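Local coordinates for protein putative alpha/beta hydrolase (Desulfitobacterium hafniense, PDB 4RPC) that is a putative alpha/beta hydrolase, probably cleaving a still unidentified substrate by way of a serine nucleophile, at residues A[68-73]-A[190-195]; A[75-80]-A[103-108]. All coordinates share one frame; numbering follows the deposited sequence.

Interaction 1: residues A[68-73]-A[190-195]; sequences VSVEET and YRYDLK
Val70 leans on one face of the Tyr192 ring. Its CG1 makes a CH-pi contact, 3.9 Å from the centroid of the Tyr192 ring and 18° off the ring normal, displaced toward the rim. The other branch reaches the root of the same side chain, with Val70 CG2 3.8 Å from Tyr192 CB, while Val70 CB sits 3.6 Å from Tyr192 CD1. Glu71 comes to the ring edge instead: its OE2 lies 3.5 Å from Tyr192 CE1, and the carboxylate is turned 62° from the ring plane. The bend at chi2 of Glu71 brings this end close to the ring although the side chain starts off to the side.

One water ties the carboxylate to the chain beyond the ring, donating to Glu71 OE2 at 2.7 Å and accepting from Asp193 N at 2.9 Å. Lys197 adds a salt bridge to the same oxygen, so OE2 is gripped by a water and a charge. At the far end of Tyr192, the hydroxyl hydrogen-bonds to Glu104 of helix 97-108. Cut back to an alanine, this position would probably leave Val70 facing a gap and Glu104 without its hydroxyl partner.

Behind this shell, Ser69 is the N-cap of helix 70-83, its OG accepting from Glu72 N at 2.9 Å. That bond caps the first turn, from which Val70 and Glu71 project. Tyr192 is the first residue to leave helical geometry after helix 179-191, and with chi1 at -168° its ring extends away from the backbone N and reaches the side chain of Val70. The contact thus joins a core helix of the alpha/beta-hydrolase fold to the end of the helical insertion, probably the lid, that follows strand 112-119.

Interaction 2: residues A[75-80]-A[103-108]; sequences GKLGEA and VEMAIR
Two core helices of the alpha/beta-hydrolase fold pack here: helix 70-83, which precedes strand 88-95, and helix 97-108, which follows that strand by way of a GxSxG sequence consistent with a nucleophile elbow. The short segments approach to 10.1 Å between axes and cross at -70°, so they meet over a compact patch. On its buried side, Met105, present as selenomethionine, sets its selenium against Leu77, with SE 3.4 Å from Leu77 CD2; the two side chains cross at about a right angle. The Met105 chain turns at chi3 (84°), carrying CE past Leu77 CG, 4.0 Å away, toward Gly78 N. Strand 23-27 lies beneath the pair, Leu77 touching Ile27 and Met105 touching Leu25.

Gly75 and Gly78 form part of the surface that helix 70-83 turns to its partner, and Gly78 brings its backbone N to 4.2 Å from Met105 CE. Arg108 is poorly ordered, so its placement is less certain than that of Met105; NH2 forms a salt bridge with Glu110. As modelled, its guanidinium lies over Gly75, whose CA stands 3.7 Å above the plane of the Arg108 guanidinium, over its centre.

In the fold
Along the chain the segments run 68-73, 75-80, 103-108, 190-195, so interaction 2 falls entirely between the two halves of interaction 1. Their centres are about 11 Å apart, and both use helix 70-83: its first turn serves interaction 1, the following turns interaction 2. Helix 97-108 joins them a second time, because Glu104 packs its CB at 3.8 Å from Val70 CG1, and Ile107 CD1 lies 3.7 Å from Leu194 CD1. The helix that follows the probable nucleophile elbow is therefore packed against a neighbouring core helix as well as the segment leading back from the insertion to strand 204-210.

Interaction 1: residues A[68-73]-A[190-195]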
# COMPACT_ATOMS: atom_id res chain seq x y z
N VAL A 68 -3.47 -5.21 -14.16
CA VAL A 68 -2.73 -6.26 -14.86
C VAL A 68 -1.51 -6.71 -14.05
O VAL A 68 -1.30 -7.86 -13.87
CB VAL A 68 -2.26 -5.80 -16.26
CG1 VAL A 68 -1.56 -6.93 -17.00
CG2 VAL A 68 -3.45 -5.37 -17.11
N SER A 69 -0.71 -5.78 -13.57
CA SER A 69 0.42 -6.14 -12.78
C SER A 69 0.93 -4.92 -12.00
O SER A 69 0.66 -3.77 -12.31
CB SER A 69 1.56 -6.61 -13.69
OG SER A 69 1.91 -5.54 -14.53
N VAL A 70 1.71 -5.21 -10.99
CA VAL A 70 2.33 -4.18 -10.24
C VAL A 70 3.17 -3.39 -11.18
O VAL A 70 3.16 -2.18 -11.10
CB VAL A 70 3.20 -4.74 -9.08
CG1 VAL A 70 4.03 -3.64 -8.44
CG2 VAL A 70 2.36 -5.46 -8.06
N GLU A 71 3.95 -4.05 -12.06
CA GLU A 71 4.82 -3.33 -13.03
C GLU A 71 4.04 -2.34 -13.95
O GLU A 71 4.49 -1.21 -14.24
CB GLU A 71 5.62 -4.31 -13.93
CG GLU A 71 6.68 -5.16 -13.20
CD GLU A 71 6.12 -6.39 -12.48
OE1 GLU A 71 4.89 -6.63 -12.44
OE2 GLU A 71 6.93 -7.14 -11.91
N GLU A 72 2.93 -2.80 -14.49
CA GLU A 72 2.18 -1.94 -15.40
C GLU A 72 1.50 -0.77 -14.62
O GLU A 72 1.54 0.38 -15.05
CB GLU A 72 1.21 -2.77 -16.19
CG GLU A 72 0.70 -2.03 -17.42
CD GLU A 72 0.06 -2.99 -18.43
OE1 GLU A 72 0.72 -4.00 -18.79
OE2 GLU A 72 -1.10 -2.71 -18.83
N THR A 73 1.00 -1.04 -13.44
CA THR A 73 0.42 0.01 -12.60
C THR A 73 1.49 1.06 -12.22
O THR A 73 1.31 2.29 -12.40
CB THR A 73 -0.26 -0.67 -11.40
OG1 THR A 73 -1.44 -1.32 -11.87
CG2 THR A 73 -0.62 0.32 -10.30
N TYR A 190 -0.24 -10.88 -5.39
CA TYR A 190 0.35 -12.16 -5.12
C TYR A 190 1.36 -12.64 -6.16
O TYR A 190 2.20 -13.40 -5.84
CB TYR A 190 -0.75 -13.23 -4.93
CG TYR A 190 -1.41 -13.11 -3.60
CD1 TYR A 190 -0.65 -13.04 -2.43
CD2 TYR A 190 -2.77 -13.07 -3.48
CE1 TYR A 190 -1.25 -12.91 -1.19
CE2 TYR A 190 -3.39 -12.93 -2.26
CZ TYR A 190 -2.64 -12.85 -1.12
OH TYR A 190 -3.24 -12.77 0.10
N ARG A 191 1.26 -12.20 -7.41
CA ARG A 191 2.21 -12.54 -8.46
C ARG A 191 3.54 -11.81 -8.33
O ARG A 191 4.57 -12.36 -8.68
CB ARG A 191 1.62 -12.17 -9.83
CG ARG A 191 2.34 -12.76 -11.00
CD ARG A 191 1.79 -14.09 -11.43
NE ARG A 191 0.34 -14.03 -11.68
CZ ARG A 191 -0.44 -15.10 -11.82
NH1 ARG A 191 0.08 -16.33 -11.75
NH2 ARG A 191 -1.78 -14.92 -12.01
N TYR A 192 3.53 -10.56 -7.84
CA TYR A 192 4.77 -9.74 -7.81
C TYR A 192 5.92 -10.48 -7.14
O TYR A 192 5.83 -10.94 -6.01
CB TYR A 192 4.51 -8.43 -7.11
CG TYR A 192 5.60 -7.37 -7.26
CD1 TYR A 192 5.98 -6.91 -8.51
CD2 TYR A 192 6.20 -6.82 -6.18
CE1 TYR A 192 6.96 -5.94 -8.64
CE2 TYR A 192 7.19 -5.86 -6.29
CZ TYR A 192 7.56 -5.39 -7.52
OH TYR A 192 8.57 -4.41 -7.64
N ASP A 193 7.01 -10.60 -7.83
CA ASP A 193 8.17 -11.26 -7.26
C ASP A 193 9.37 -10.31 -7.22
O ASP A 193 10.05 -10.09 -8.22
CB ASP A 193 8.42 -12.52 -8.08
CG ASP A 193 9.55 -13.38 -7.55
OD1 ASP A 193 10.15 -13.10 -6.51
OD2 ASP A 193 9.87 -14.34 -8.26
N LEU A 194 9.61 -9.72 -6.06
CA LEU A 194 10.64 -8.69 -5.91
C LEU A 194 12.07 -9.27 -5.90
O LEU A 194 12.95 -8.69 -6.48
CB LEU A 194 10.42 -7.93 -4.61
CG LEU A 194 11.43 -6.87 -4.22
CD1 LEU A 194 11.53 -5.89 -5.36
CD2 LEU A 194 11.01 -6.21 -2.93
N LYS A 195 12.27 -10.41 -5.27
CA LYS A 195 13.59 -11.03 -5.21
C LYS A 195 14.15 -11.25 -6.60
O LYS A 195 15.34 -10.99 -6.82
CB LYS A 195 13.54 -12.38 -4.46
CG LYS A 195 14.88 -13.10 -4.37
CD LYS A 195 15.15 -13.63 -2.96
CE LYS A 195 16.32 -14.62 -2.95
NZ LYS A 195 17.54 -14.04 -3.60
O HOH W 1 7.05 -9.53 -10.57

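Interaction 2: residues A[75-80]-A[103-108]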
# COMPACT_ATOMS: atom_id res chain seq x y z
N GLY A 75 4.32 1.67 -13.88
CA GLY A 75 4.62 2.37 -15.14
C GLY A 75 3.58 3.44 -15.46
O GLY A 75 3.90 4.62 -15.66
N LYS A 76 2.32 3.07 -15.45
CA LYS A 76 1.27 4.09 -15.68
C LYS A 76 1.28 5.27 -14.70
O LYS A 76 1.05 6.42 -15.07
CB LYS A 76 -0.07 3.39 -15.76
CG LYS A 76 -0.16 2.63 -17.11
CD LYS A 76 -1.26 1.63 -17.09
CE LYS A 76 -2.61 2.32 -16.89
NZ LYS A 76 -3.49 1.36 -16.19
N LEU A 77 1.61 4.99 -13.45
CA LEU A 77 1.65 6.01 -12.42
C LEU A 77 2.81 6.97 -12.66
O LEU A 77 2.71 8.18 -12.41
CB LEU A 77 1.85 5.32 -11.06
CG LEU A 77 1.62 6.05 -9.77
CD1 LEU A 77 0.40 6.95 -9.89
CD2 LEU A 77 1.44 5.03 -8.65
N GLY A 78 3.93 6.40 -13.09
CA GLY A 78 5.09 7.21 -13.46
C GLY A 78 4.71 8.15 -14.61
O GLY A 78 5.16 9.30 -14.67
N GLU A 79 3.89 7.68 -15.51
CA GLU A 79 3.46 8.58 -16.60
C GLU A 79 2.52 9.67 -16.10
O GLU A 79 2.50 10.74 -16.65
CB GLU A 79 2.75 7.80 -17.69
CG GLU A 79 3.71 6.86 -18.39
CD GLU A 79 3.04 6.02 -19.46
OE1 GLU A 79 2.30 5.05 -19.13
OE2 GLU A 79 3.30 6.34 -20.62
N ALA A 80 1.74 9.39 -15.06
CA ALA A 80 0.80 10.39 -14.57
C ALA A 80 1.58 11.42 -13.84
O ALA A 80 1.25 12.58 -13.93
CB ALA A 80 -0.29 9.80 -13.69
N VAL A 103 7.53 0.24 -4.19
CA VAL A 103 8.84 -0.32 -4.39
C VAL A 103 9.15 -0.36 -5.86
O VAL A 103 10.21 0.05 -6.30
CB VAL A 103 8.96 -1.72 -3.76
CG1 VAL A 103 10.29 -2.37 -4.11
CG2 VAL A 103 8.85 -1.61 -2.27
N GLU A 104 8.20 -0.84 -6.63
CA GLU A 104 8.39 -0.89 -8.09
C GLU A 104 8.67 0.47 -8.68
O GLU A 104 9.45 0.61 -9.66
CB GLU A 104 7.16 -1.49 -8.75
CG GLU A 104 7.20 -1.61 -10.24
CD GLU A 104 8.17 -2.63 -10.73
OE1 GLU A 104 8.59 -3.52 -9.95
OE2 GLU A 104 8.54 -2.51 -11.91
N MSE A 105 8.00 1.48 -8.18
CA MSE A 105 8.33 2.85 -8.63
C MSE A 105 9.76 3.25 -8.29
O MSE A 105 10.40 3.90 -9.07
CB MSE A 105 7.32 3.84 -8.09
CG MSE A 105 6.11 3.70 -9.03
SE MSE A 105 4.80 4.90 -8.28
CE MSE A 105 5.61 6.43 -9.27
N ALA A 106 10.27 2.80 -7.14
CA ALA A 106 11.65 3.13 -6.74
C ALA A 106 12.68 2.44 -7.60
O ALA A 106 13.78 2.94 -7.74
CB ALA A 106 11.90 2.79 -5.27
N ILE A 107 12.33 1.29 -8.15
CA ILE A 107 13.22 0.49 -8.96
C ILE A 107 13.26 0.94 -10.42
O ILE A 107 14.31 0.91 -11.04
CB ILE A 107 12.76 -0.97 -8.92
CG1 ILE A 107 12.97 -1.56 -7.53
CG2 ILE A 107 13.38 -1.78 -10.05
CD1 ILE A 107 12.37 -2.95 -7.43
N ARG A 108 12.11 1.27 -11.01
CA ARG A 108 12.06 1.68 -12.40
C ARG A 108 12.96 2.89 -12.68
O ARG A 108 13.66 2.94 -13.70
CB ARG A 108 10.65 2.06 -12.79
CG ARG A 108 9.71 0.89 -13.01
CD ARG A 108 8.30 1.44 -13.25
NE ARG A 108 8.26 2.76 -13.90
CZ ARG A 108 8.32 2.99 -15.22
NH1 ARG A 108 8.43 1.98 -16.09
NH2 ARG A 108 8.28 4.24 -15.68